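Local coordinates for protein L-2,4-diaminobutyric acid acetyltransferase (PDB 6SK1) that transfers an acetyl group from acetyl-coenzyme A to L-2,4-diaminobutyrate, probably as the acetylation step of ectoine synthesis, at residues Y21-A26 and T60-E65; G72-F77 and A105-L110; L86-V91 and I122-S127; V126-M131 and D167-V172. All coordinates share one frame; numbering follows the deposited sequence.

Contact 1: Y21-A26 and T60-E65; sequences YRRPEA and TCMIAE
Arg22 and Ile63 form an antiparallel hydrogen-bonded pair. Arg22 N gives its proton to Ile63 O at 2.9 Å, and Ile63 N gives its own to Arg22 O at 2.8 Å. Tyr21 and Ala64 are the adjoining non-hydrogen-bonded pair. Here strand 19-22, at the edge of the sheet within the chain, joins strand 61-66.

Two arginines make the polar side-chain contacts. The Arg22 guanidinium holds Glu65 side-on in a salt bridge. NE meets Glu65 OE1 at 3.1 Å and NH2 meets Glu65 OE2 at 3.0 Å. Both oxygens lie near the guanidinium plane, but the carboxylate is turned 48° from it. CG of Arg22 sits between backbone N and carbonyl carbon (chi1 62°), and the chain runs extended to NE beside Ile63. Asp28 is a second acid for Arg22, and Arg31 a second base for Glu65. Replacing Arg22 by an alanine would probably leave Glu65 without its two-nitrogen grip and Asp28 without this partner. Arg23 bends at chi2, and its NH2 makes a hydrogen bond to Cys61 O at 2.9 Å.

The apolar contacts flank the strands. Pro24 CG rests on Cys61 CB at 3.5 Å, and Pro24 CB on Ile63 CD1. The Tyr21 ring touches Ala64 CB at 3.7 Å through CE1.

The chemistry implies a strand join reinforced by a charge network at one end and a side-chain-to-backbone bond at the other.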
# COMPACT_ATOMS: atom_id res chain seq x y z
N TYR A 21 10.61 19.40 -5.38
CA TYR A 21 9.65 18.33 -5.62
C TYR A 21 10.39 17.16 -6.27
O TYR A 21 10.96 17.33 -7.36
CB TYR A 21 8.51 18.81 -6.48
CG TYR A 21 7.77 19.89 -5.76
CD1 TYR A 21 6.75 19.59 -4.86
CD2 TYR A 21 8.11 21.24 -5.92
CE1 TYR A 21 6.14 20.59 -4.09
CE2 TYR A 21 7.47 22.22 -5.20
CZ TYR A 21 6.47 21.86 -4.30
OH TYR A 21 5.82 22.83 -3.54
N ARG A 22 10.45 16.05 -5.60
CA ARG A 22 11.18 14.92 -6.14
C ARG A 22 10.45 13.63 -5.86
O ARG A 22 9.56 13.60 -5.04
CB ARG A 22 12.58 14.85 -5.62
CG ARG A 22 12.63 14.68 -4.17
CD ARG A 22 14.14 14.38 -3.82
NE ARG A 22 14.36 14.21 -2.41
CZ ARG A 22 14.16 13.03 -1.72
NH1 ARG A 22 13.73 11.87 -2.30
NH2 ARG A 22 14.36 13.00 -0.38
N ARG A 23 10.90 12.54 -6.42
CA ARG A 23 10.34 11.23 -6.10
C ARG A 23 10.87 10.79 -4.77
O ARG A 23 12.05 10.96 -4.42
CB ARG A 23 10.80 10.21 -7.12
CG ARG A 23 10.41 10.47 -8.53
CD ARG A 23 9.02 10.85 -8.71
NE ARG A 23 8.59 10.80 -10.10
CZ ARG A 23 7.36 10.95 -10.54
NH1 ARG A 23 7.07 10.86 -11.85
NH2 ARG A 23 6.37 11.12 -9.67
N PRO A 24 9.99 10.11 -3.98
CA PRO A 24 10.55 9.41 -2.83
C PRO A 24 11.34 8.19 -3.25
O PRO A 24 11.07 7.67 -4.29
CB PRO A 24 9.27 8.97 -2.09
CG PRO A 24 8.30 8.67 -3.21
CD PRO A 24 8.56 9.79 -4.24
N GLU A 25 12.23 7.74 -2.39
CA GLU A 25 13.03 6.54 -2.50
C GLU A 25 12.81 5.72 -1.24
O GLU A 25 12.31 6.24 -0.25
CB GLU A 25 14.47 6.87 -2.74
CG GLU A 25 14.67 7.71 -3.99
CD GLU A 25 14.44 7.04 -5.27
OE1 GLU A 25 14.46 7.73 -6.38
OE2 GLU A 25 14.24 5.83 -5.36
N ALA A 26 13.23 4.48 -1.27
CA ALA A 26 13.05 3.65 -0.08
C ALA A 26 13.74 4.26 1.10
O ALA A 26 13.25 4.18 2.23
CB ALA A 26 13.55 2.21 -0.35
N THR A 60 4.41 7.34 -9.20
CA THR A 60 3.13 7.90 -8.85
C THR A 60 3.13 8.48 -7.46
O THR A 60 2.03 8.65 -6.87
CB THR A 60 1.97 6.94 -9.04
OG1 THR A 60 2.24 5.72 -8.40
CG2 THR A 60 1.84 6.65 -10.54
N CYS A 61 4.30 8.87 -6.93
CA CYS A 61 4.42 9.56 -5.66
C CYS A 61 5.28 10.78 -5.82
O CYS A 61 6.06 10.92 -6.79
CB CYS A 61 5.03 8.65 -4.57
SG CYS A 61 4.05 7.15 -4.22
N MET A 62 5.25 11.69 -4.84
CA MET A 62 6.11 12.87 -4.83
C MET A 62 6.40 13.28 -3.43
O MET A 62 5.51 13.12 -2.55
CB MET A 62 5.48 14.00 -5.59
CG MET A 62 6.48 15.10 -5.98
SD MET A 62 7.54 14.71 -7.41
CE MET A 62 6.38 14.80 -8.72
N ILE A 63 7.56 13.80 -3.16
CA ILE A 63 8.02 14.45 -1.89
C ILE A 63 8.22 15.92 -2.18
O ILE A 63 8.73 16.28 -3.24
CB ILE A 63 9.38 13.86 -1.47
CG1 ILE A 63 9.05 12.59 -0.79
CG2 ILE A 63 10.23 14.80 -0.60
CD1 ILE A 63 10.20 11.87 -0.13
N ALA A 64 7.90 16.74 -1.19
CA ALA A 64 8.33 18.14 -1.14
C ALA A 64 9.33 18.27 -0.04
O ALA A 64 9.14 17.84 1.06
CB ALA A 64 7.17 19.06 -0.86
N GLU A 65 10.46 18.89 -0.37
CA GLU A 65 11.51 19.09 0.61
C GLU A 65 11.94 20.59 0.67
O GLU A 65 11.96 21.25 -0.36
CB GLU A 65 12.68 18.19 0.16
CG GLU A 65 13.86 17.82 1.02
CD GLU A 65 14.64 16.63 0.37
OE1 GLU A 65 14.99 16.74 -0.81
OE2 GLU A 65 14.91 15.64 1.01

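Contact 2: G72-F77 and A105-L110; sequences GFISAF and AMLTGL
Met106 has CG anti to its carbonyl carbon, and the chain bends only at its last torsion, chi3 -70°. This lays the thioether against the backbone of Gly72 and Phe73. SD is 3.5 Å from Gly72 C and 3.4 Å from Phe73 N. The methyl CE follows the same backbone, 3.6 Å from Phe73 N. A beta carbon on Gly72 would point at the helix and lie close to the sulfur, so the bare glycine makes room for it.

Ile74 points at the helix. Its CG1 is anti to the backbone N (chi1 -175°) and the chain stays extended, which brings CD1 to the ends of Leu107 and Leu110. CD1 meets Leu110 CD2 tip to tip at 4.1 Å. It also meets Leu107 CD1 at 4.1 Å, with the two side chains crossing. The other branch, CG2, lies 3.8 Å from Met106 CB, and the two side chains slide past each other. Ala76 CB adds a looser touch on Leu110 CD2.

All the touching residues are buried. Phe137 and Tyr140 of helix 131-143 pack on Leu107 from another part of the chain. The axes of strand and helix approach to 8.9 Å at 41°. This is apolar packing of helix 102-112 on the central sheet, as expected of the GNAT alpha/beta fold.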
# COMPACT_ATOMS: atom_id res chain seq x y z
N GLY A 72 6.41 17.60 2.63
CA GLY A 72 5.20 17.16 2.00
C GLY A 72 5.38 15.79 1.35
O GLY A 72 6.48 15.42 0.94
N PHE A 73 4.28 15.08 1.24
CA PHE A 73 4.24 13.78 0.56
C PHE A 73 2.90 13.51 -0.07
O PHE A 73 1.84 13.83 0.51
CB PHE A 73 4.49 12.66 1.58
CG PHE A 73 4.48 11.23 1.07
CD1 PHE A 73 5.54 10.78 0.29
CD2 PHE A 73 3.48 10.39 1.42
CE1 PHE A 73 5.56 9.45 -0.20
CE2 PHE A 73 3.52 9.03 0.95
CZ PHE A 73 4.53 8.65 0.17
N ILE A 74 2.89 12.88 -1.24
CA ILE A 74 1.68 12.41 -1.91
C ILE A 74 1.96 11.03 -2.41
O ILE A 74 3.02 10.79 -3.05
CB ILE A 74 1.18 13.39 -2.94
CG1 ILE A 74 -0.15 12.96 -3.54
CG2 ILE A 74 2.19 13.64 -4.05
CD1 ILE A 74 -0.85 14.02 -4.38
N SER A 75 1.03 10.10 -2.17
CA SER A 75 1.14 8.74 -2.68
C SER A 75 -0.10 8.42 -3.48
O SER A 75 -1.24 8.71 -3.11
CB SER A 75 1.39 7.71 -1.65
OG SER A 75 0.32 7.71 -0.72
N ALA A 76 0.14 7.75 -4.61
CA ALA A 76 -0.92 7.33 -5.52
C ALA A 76 -0.53 6.06 -6.17
O ALA A 76 0.63 5.70 -6.21
CB ALA A 76 -1.24 8.42 -6.55
N PHE A 77 -1.49 5.40 -6.76
CA PHE A 77 -1.24 4.24 -7.63
C PHE A 77 -2.19 4.32 -8.82
O PHE A 77 -3.31 4.83 -8.73
CB PHE A 77 -1.45 2.90 -6.86
CG PHE A 77 -2.75 2.72 -6.21
CD1 PHE A 77 -3.85 2.22 -6.92
CD2 PHE A 77 -2.97 3.09 -4.90
CE1 PHE A 77 -5.07 2.04 -6.29
CE2 PHE A 77 -4.19 2.88 -4.29
CZ PHE A 77 -5.25 2.38 -5.02
N ALA A 105 1.17 22.01 -5.52
CA ALA A 105 2.34 21.78 -6.39
C ALA A 105 2.66 20.31 -6.47
O ALA A 105 3.08 19.85 -7.58
CB ALA A 105 3.51 22.54 -5.87
N MET A 106 2.54 19.56 -5.39
CA MET A 106 2.79 18.10 -5.47
C MET A 106 1.82 17.45 -6.41
O MET A 106 2.17 16.61 -7.25
CB MET A 106 2.70 17.44 -4.10
CG MET A 106 3.77 17.82 -3.11
SD MET A 106 3.84 16.75 -1.68
CE MET A 106 2.29 17.24 -0.86
N LEU A 107 0.52 17.74 -6.28
CA LEU A 107 -0.50 17.14 -7.10
C LEU A 107 -0.31 17.55 -8.60
O LEU A 107 -0.37 16.71 -9.50
CB LEU A 107 -1.91 17.49 -6.60
CG LEU A 107 -3.09 16.97 -7.41
CD1 LEU A 107 -3.07 15.45 -7.58
CD2 LEU A 107 -4.36 17.51 -6.85
N THR A 108 -0.15 18.83 -8.83
CA THR A 108 0.00 19.34 -10.19
C THR A 108 1.27 18.74 -10.81
O THR A 108 1.23 18.26 -11.96
CB THR A 108 0.11 20.88 -10.13
OG1 THR A 108 -1.10 21.38 -9.54
CG2 THR A 108 0.26 21.52 -11.45
N GLY A 109 2.33 18.68 -10.05
CA GLY A 109 3.58 18.10 -10.56
C GLY A 109 3.41 16.65 -10.82
O GLY A 109 3.82 16.14 -11.89
N LEU A 110 2.75 15.90 -10.01
CA LEU A 110 2.57 14.49 -10.22
C LEU A 110 1.88 14.23 -11.54
O LEU A 110 2.24 13.34 -12.37
CB LEU A 110 1.76 14.01 -9.03
CG LEU A 110 1.64 12.59 -8.83
CD1 LEU A 110 2.96 11.97 -8.37
CD2 LEU A 110 0.50 12.21 -7.79

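Contact 3: L86-V91 and I122-S127; sequences LFVWQV and IETTVS. With COA (coenzyme A), chain B.
Leu86 pairs with Ile122 and Phe87 with Glu123 in parallel register, the two strand axes coming within 4.6 Å at an angle of 27°. Glu123 N bonds to Leu86 O at 2.9 Å, and Val88 N to Glu123 O at 2.8 Å.

Phe87 has CG anti to the backbone N (chi1 -168°). The ring therefore swings over the neighbouring strand. One face lies over Glu123 O, which is 3.6 Å above the plane and offset toward the rim. Thr124 CA lies over the same face. CD2 of the ring also touches Glu123 CB at 3.9 Å. Tyr56 and Leu52 of the second subunit pack on Phe87. Near the end of the pairing, Thr124 OG1 gives its proton to Val88 O at 2.8 Å, so a side chain takes over from the backbone. Val88 CG2 and Ile122 CG2 lie side by side.

These strands are the two ends of a beta-alpha-beta unit with helix 102-112 between them. Beyond the pairing they part, as the parallel strands of GNAT enzymes do to admit the cofactor. Trp89 and Gln90 form a classic beta bulge opposite Ser75. A water lies between Thr125 O and Trp89 O and can donate to either, the Trp89 bond being weak.

Coenzyme A lies alongside strand 85-93. Its pantetheine N4P gives its proton to Val91 O at 2.7 Å, in a nearly straight bond of 168°. The thiol sulfur S1P comes to 3.6 Å from Gln90 CA. The Gln90 amide is bound by Tyr50 through OE1 and by Asp43 O through NE2.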
# COMPACT_ATOMS: atom_id res chain seq x y z
N LEU A 86 -6.01 7.09 -11.54
CA LEU A 86 -4.95 7.35 -10.54
C LEU A 86 -5.66 7.52 -9.21
O LEU A 86 -6.43 8.50 -9.08
CB LEU A 86 -4.16 8.61 -10.88
CG LEU A 86 -2.97 8.84 -9.96
CD1 LEU A 86 -1.85 7.82 -10.14
CD2 LEU A 86 -2.50 10.24 -10.06
N PHE A 87 -5.43 6.62 -8.25
CA PHE A 87 -6.03 6.75 -6.94
C PHE A 87 -5.01 7.40 -6.04
O PHE A 87 -3.92 6.81 -5.81
CB PHE A 87 -6.49 5.41 -6.41
CG PHE A 87 -7.36 5.52 -5.21
CD1 PHE A 87 -6.81 5.76 -3.99
CD2 PHE A 87 -8.73 5.42 -5.30
CE1 PHE A 87 -7.59 5.95 -2.91
CE2 PHE A 87 -9.52 5.65 -4.23
CZ PHE A 87 -8.98 5.91 -3.02
N VAL A 88 -5.32 8.58 -5.50
CA VAL A 88 -4.45 9.29 -4.56
C VAL A 88 -4.86 8.88 -3.16
O VAL A 88 -5.99 9.10 -2.75
CB VAL A 88 -4.51 10.79 -4.74
CG1 VAL A 88 -3.67 11.47 -3.67
CG2 VAL A 88 -4.05 11.20 -6.13
N TRP A 89 -3.99 8.16 -2.45
CA TRP A 89 -4.44 7.64 -1.16
C TRP A 89 -3.90 8.33 0.04
O TRP A 89 -4.43 8.13 1.12
CB TRP A 89 -4.36 6.23 -1.08
CG TRP A 89 -3.01 5.65 -1.13
CD1 TRP A 89 -2.22 5.49 -2.23
CD2 TRP A 89 -2.44 4.81 -0.07
NE1 TRP A 89 -1.06 4.79 -1.88
CE2 TRP A 89 -1.17 4.30 -0.58
CE3 TRP A 89 -2.89 4.39 1.26
CZ2 TRP A 89 -0.36 3.42 0.18
CZ3 TRP A 89 -2.06 3.57 1.97
CH2 TRP A 89 -0.80 3.03 1.44
N GLN A 90 -2.82 9.10 -0.10
CA GLN A 90 -2.35 9.89 1.02
C GLN A 90 -1.77 11.18 0.55
O GLN A 90 -1.02 11.22 -0.45
CB GLN A 90 -1.30 9.15 1.83
CG GLN A 90 -1.03 9.65 3.25
CD GLN A 90 -0.73 8.42 4.28
OE1 GLN A 90 0.00 7.37 4.01
NE2 GLN A 90 -1.41 8.48 5.47
N VAL A 91 -2.04 12.33 1.22
CA VAL A 91 -1.40 13.61 0.95
C VAL A 91 -1.15 14.19 2.31
O VAL A 91 -2.04 14.18 3.15
CB VAL A 91 -2.22 14.62 0.11
CG1 VAL A 91 -1.28 15.67 -0.35
CG2 VAL A 91 -2.94 13.97 -1.02
N ILE A 122 -8.83 11.08 -11.62
CA ILE A 122 -8.17 11.06 -10.29
C ILE A 122 -9.27 10.66 -9.35
O ILE A 122 -10.36 11.26 -9.35
CB ILE A 122 -7.58 12.39 -9.93
CG1 ILE A 122 -6.43 12.71 -10.88
CG2 ILE A 122 -7.29 12.46 -8.45
CD1 ILE A 122 -5.98 14.16 -10.70
N GLU A 123 -8.99 9.74 -8.44
CA GLU A 123 -9.95 9.29 -7.41
C GLU A 123 -9.22 9.36 -6.06
O GLU A 123 -8.06 9.04 -5.95
CB GLU A 123 -10.49 7.94 -7.69
CG GLU A 123 -11.20 7.95 -9.05
CD GLU A 123 -11.91 6.71 -9.39
OE1 GLU A 123 -11.94 5.72 -8.61
OE2 GLU A 123 -12.37 6.63 -10.58
N THR A 124 -9.98 9.77 -5.06
CA THR A 124 -9.43 9.89 -3.72
C THR A 124 -10.56 9.85 -2.74
O THR A 124 -11.67 10.15 -3.18
CB THR A 124 -8.60 11.18 -3.60
OG1 THR A 124 -7.85 11.10 -2.39
CG2 THR A 124 -9.42 12.38 -3.63
N THR A 125 -10.32 9.76 -1.47
CA THR A 125 -11.38 9.95 -0.45
C THR A 125 -11.06 11.14 0.34
O THR A 125 -9.92 11.32 0.71
CB THR A 125 -11.68 8.66 0.34
OG1 THR A 125 -10.53 8.36 1.19
CG2 THR A 125 -12.12 7.57 -0.47
N VAL A 126 -12.08 11.86 0.81
CA VAL A 126 -11.91 13.07 1.64
C VAL A 126 -12.99 13.17 2.66
O VAL A 126 -14.15 13.13 2.28
CB VAL A 126 -11.95 14.27 0.77
CG1 VAL A 126 -11.61 15.53 1.58
CG2 VAL A 126 -10.83 14.19 -0.33
N SER A 127 -12.62 13.25 3.92
CA SER A 127 -13.62 13.34 4.98
C SER A 127 -14.42 14.65 4.86
O SER A 127 -13.93 15.68 4.37
CB SER A 127 -13.05 13.20 6.29
OG SER A 127 -12.68 14.52 6.77
N1A COA B . -8.92 25.87 4.80
C2A COA B . -9.42 26.20 3.65
N3A COA B . -8.84 26.08 2.47
C4A COA B . -7.62 25.50 2.55
C5A COA B . -6.99 25.10 3.73
C6A COA B . -7.70 25.28 4.97
N6A COA B . -7.20 24.93 6.13
N7A COA B . -5.76 24.53 3.47
C8A COA B . -5.72 24.65 2.16
N9A COA B . -6.75 25.18 1.57
C1B COA B . -6.96 25.35 0.17
C2B COA B . -6.05 26.26 -0.57
O2B COA B . -6.61 27.62 -0.50
C3B COA B . -5.93 25.71 -1.97
O3B COA B . -7.15 26.03 -2.70
P3B COA B . -7.15 26.44 -4.27
O7A COA B . -6.70 25.21 -4.97
O8A COA B . -8.65 26.90 -4.47
O9A COA B . -6.19 27.59 -4.35
C4B COA B . -5.99 24.22 -1.68
O4B COA B . -6.67 24.07 -0.45
C5B COA B . -4.66 23.56 -1.53
O5B COA B . -3.78 24.35 -0.71
P1A COA B . -2.30 23.99 -0.40
O1A COA B . -1.68 25.17 0.29
O2A COA B . -1.64 23.45 -1.64
O3A COA B . -2.46 22.82 0.65
P2A COA B . -1.43 22.37 1.76
O4A COA B . -0.04 22.39 1.18
O5A COA B . -1.66 23.16 3.03
O6A COA B . -1.82 20.84 2.02
CBP COA B . -3.19 19.16 3.01
CCP COA B . -3.19 20.39 2.15
CDP COA B . -4.58 18.59 2.89
CEP COA B . -2.22 18.16 2.41
CAP COA B . -2.81 19.46 4.46
OAP COA B . -3.88 20.31 5.04
C9P COA B . -2.64 18.27 5.30
O9P COA B . -1.54 17.70 5.31
N8P COA B . -3.65 17.86 6.00
C7P COA B . -3.48 16.76 7.01
C6P COA B . -3.36 15.47 6.25
C5P COA B . -4.58 15.21 5.39
O5P COA B . -5.64 15.39 5.87
N4P COA B . -4.45 14.77 4.10
C3P COA B . -5.42 14.45 3.21
C2P COA B . -5.92 13.05 3.57
S1P COA B . -4.67 11.70 3.11
O HOH W 1 -7.35 9.76 1.28

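Contact 4: V126-M131 and D167-V172; sequences VSPSNM and DEPLFV. With COA (coenzyme A), chain B.
Val126 N gives its proton to Pro169 O at 3.1 Å, just past the end of strand 121-125. Its CB touches Phe171 CE1 at 3.6 Å. The side chains cross at about a right angle, and Val126 CG2 lies over one face of the ring, offset toward the rim. Pro169 CD packs on Val126 O at 3.2 Å.

Ser127 CA makes a CA-H...O contact with Asp167 O at 3.3 Å. Pro128 CD touches the same oxygen at 3.4 Å, and its ring crosses that of Pro169 at a slant. Ser127 to Asn130 form a type I beta turn, closed by Asn130 N on Ser127 O.

Asn130 follows with CG anti to the backbone N (chi1 -166°). Its ND2 gives a proton to O5P of coenzyme A at 2.9 Å, while OD1 caps Ser133 N at the start of helix 131-143. A leucine in its place has neither the donor nor the acceptor, and would probably leave O5P without this mate and Ser133 N, at the helix start, uncapped by a side chain.

The loop thus leads from strand 121-125 into helix 131-143. Strand 168-173 packs against its first half and is itself paired with strand 148-154. Phe171 also packs on Arg134 and Leu138 of the helix.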
# COMPACT_ATOMS: atom_id res chain seq x y z
N VAL A 126 -12.08 11.86 0.81
CA VAL A 126 -11.91 13.07 1.64
C VAL A 126 -12.99 13.17 2.66
O VAL A 126 -14.15 13.13 2.28
CB VAL A 126 -11.95 14.27 0.77
CG1 VAL A 126 -11.61 15.53 1.58
CG2 VAL A 126 -10.83 14.19 -0.33
N SER A 127 -12.62 13.25 3.92
CA SER A 127 -13.62 13.34 4.98
C SER A 127 -14.42 14.65 4.86
O SER A 127 -13.93 15.68 4.37
CB SER A 127 -13.05 13.20 6.29
OG SER A 127 -12.68 14.52 6.77
N PRO A 128 -15.66 14.66 5.37
CA PRO A 128 -16.44 15.92 5.26
C PRO A 128 -15.81 17.10 5.96
O PRO A 128 -16.12 18.24 5.54
CB PRO A 128 -17.77 15.55 5.82
CG PRO A 128 -17.83 13.98 5.66
CD PRO A 128 -16.45 13.55 5.84
N SER A 129 -15.10 16.93 7.02
CA SER A 129 -14.50 18.04 7.73
C SER A 129 -13.16 18.49 7.18
O SER A 129 -12.60 19.46 7.64
CB SER A 129 -14.29 17.71 9.16
OG SER A 129 -13.39 16.67 9.37
N ASN A 130 -12.62 17.76 6.20
CA ASN A 130 -11.27 18.06 5.71
C ASN A 130 -11.38 19.02 4.57
O ASN A 130 -11.28 18.70 3.39
CB ASN A 130 -10.61 16.81 5.27
CG ASN A 130 -9.12 16.98 5.06
OD1 ASN A 130 -8.63 18.10 4.97
ND2 ASN A 130 -8.37 15.84 5.08
N MET A 131 -11.64 20.28 4.89
CA MET A 131 -11.78 21.33 3.89
C MET A 131 -10.48 21.51 3.06
O MET A 131 -10.54 21.74 1.86
CB MET A 131 -12.17 22.66 4.59
CG MET A 131 -12.18 23.82 3.64
SD MET A 131 -13.56 23.80 2.49
CE MET A 131 -13.14 22.40 1.47
N ASP A 167 -16.17 9.35 8.05
CA ASP A 167 -16.53 8.88 6.77
C ASP A 167 -15.49 9.40 5.75
O ASP A 167 -14.92 10.48 5.83
CB ASP A 167 -17.83 9.53 6.35
CG ASP A 167 -19.06 8.96 7.03
OD1 ASP A 167 -19.17 7.91 7.61
OD2 ASP A 167 -20.19 9.62 6.80
N GLU A 168 -15.29 8.56 4.72
CA GLU A 168 -14.36 8.78 3.63
C GLU A 168 -15.08 8.70 2.27
O GLU A 168 -14.88 7.71 1.54
CB GLU A 168 -13.26 7.72 3.80
CG GLU A 168 -12.20 8.21 4.83
CD GLU A 168 -11.57 9.50 4.31
OE1 GLU A 168 -11.77 10.49 4.76
OE2 GLU A 168 -11.05 9.64 3.30
N PRO A 169 -15.91 9.67 1.91
CA PRO A 169 -16.54 9.62 0.60
C PRO A 169 -15.53 9.68 -0.52
O PRO A 169 -14.45 10.30 -0.40
CB PRO A 169 -17.39 10.88 0.55
CG PRO A 169 -17.16 11.61 1.78
CD PRO A 169 -16.31 10.81 2.70
N LEU A 170 -15.88 9.06 -1.65
CA LEU A 170 -15.04 9.00 -2.83
C LEU A 170 -15.27 10.14 -3.74
O LEU A 170 -16.38 10.35 -4.22
CB LEU A 170 -15.24 7.68 -3.55
CG LEU A 170 -14.38 7.46 -4.78
CD1 LEU A 170 -12.97 7.18 -4.37
CD2 LEU A 170 -14.97 6.31 -5.55
N PHE A 171 -14.25 10.86 -4.04
CA PHE A 171 -14.19 11.90 -5.06
C PHE A 171 -13.68 11.35 -6.34
O PHE A 171 -12.63 10.71 -6.33
CB PHE A 171 -13.30 13.10 -4.57
CG PHE A 171 -13.93 13.96 -3.55
CD1 PHE A 171 -14.29 13.46 -2.31
CD2 PHE A 171 -14.06 15.29 -3.77
CE1 PHE A 171 -14.88 14.26 -1.37
CE2 PHE A 171 -14.65 16.13 -2.82
CZ PHE A 171 -15.14 15.58 -1.63
N VAL A 172 -14.40 11.57 -7.43
CA VAL A 172 -14.04 11.09 -8.79
C VAL A 172 -13.90 12.29 -9.63
O VAL A 172 -14.91 13.02 -9.85
CB VAL A 172 -15.05 10.16 -9.34
CG1 VAL A 172 -14.66 9.79 -10.77
CG2 VAL A 172 -15.13 8.94 -8.47
N1A COA B . -8.92 25.87 4.80
C2A COA B . -9.42 26.20 3.65
N3A COA B . -8.84 26.08 2.47
C4A COA B . -7.62 25.50 2.55
C5A COA B . -6.99 25.10 3.73
C6A COA B . -7.70 25.28 4.97
N6A COA B . -7.20 24.93 6.13
N7A COA B . -5.76 24.53 3.47
C8A COA B . -5.72 24.65 2.16
N9A COA B . -6.75 25.18 1.57
C1B COA B . -6.96 25.35 0.17
C2B COA B . -6.05 26.26 -0.57
O2B COA B . -6.61 27.62 -0.50
C3B COA B . -5.93 25.71 -1.97
O3B COA B . -7.15 26.03 -2.70
P3B COA B . -7.15 26.44 -4.27
O7A COA B . -6.70 25.21 -4.97
O8A COA B . -8.65 26.90 -4.47
O9A COA B . -6.19 27.59 -4.35
C4B COA B . -5.99 24.22 -1.68
O4B COA B . -6.67 24.07 -0.45
C5B COA B . -4.66 23.56 -1.53
O5B COA B . -3.78 24.35 -0.71
P1A COA B . -2.30 23.99 -0.40
O1A COA B . -1.68 25.17 0.29
O2A COA B . -1.64 23.45 -1.64
O3A COA B . -2.46 22.82 0.65
P2A COA B . -1.43 22.37 1.76
O4A COA B . -0.04 22.39 1.18
O5A COA B . -1.66 23.16 3.03
O6A COA B . -1.82 20.84 2.02
CBP COA B . -3.19 19.16 3.01
CCP COA B . -3.19 20.39 2.15
CDP COA B . -4.58 18.59 2.89
CEP COA B . -2.22 18.16 2.41
CAP COA B . -2.81 19.46 4.46
OAP COA B . -3.88 20.31 5.04
C9P COA B . -2.64 18.27 5.30
O9P COA B . -1.54 17.70 5.31
N8P COA B . -3.65 17.86 6.00
C7P COA B . -3.48 16.76 7.01
C6P COA B . -3.36 15.47 6.25
C5P COA B . -4.58 15.21 5.39
O5P COA B . -5.64 15.39 5.87
N4P COA B . -4.45 14.77 4.10
C3P COA B . -5.42 14.45 3.21
C2P COA B . -5.92 13.05 3.57
S1P COA B . -4.67 11.70 3.11

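Overall arrangement
Contacts 1 and 3 pair strands of one mixed sheet, contact 4 lays a loop on its strand 168-173, and contact 2 packs a helix on it. Contacts 2 and 3 lie nearest the centre of the chain. Contact 2 is mainly apolar packing, with no hydrogen bond between its segments, while contact 3 combines parallel backbone pairing with the cofactor. Contact 1 is also largely buried, but it lies toward one edge and carries salt bridges. Contact 4 is partly buried, on the opposite side of the chain's centre, about 24 Å from contact 1 between centres. Strand 69-79 links contact 1 to contact 3 by backbone bonds on its two sides. Contacts 3 and 4 share Val126 and Ser127, and both touch coenzyme A.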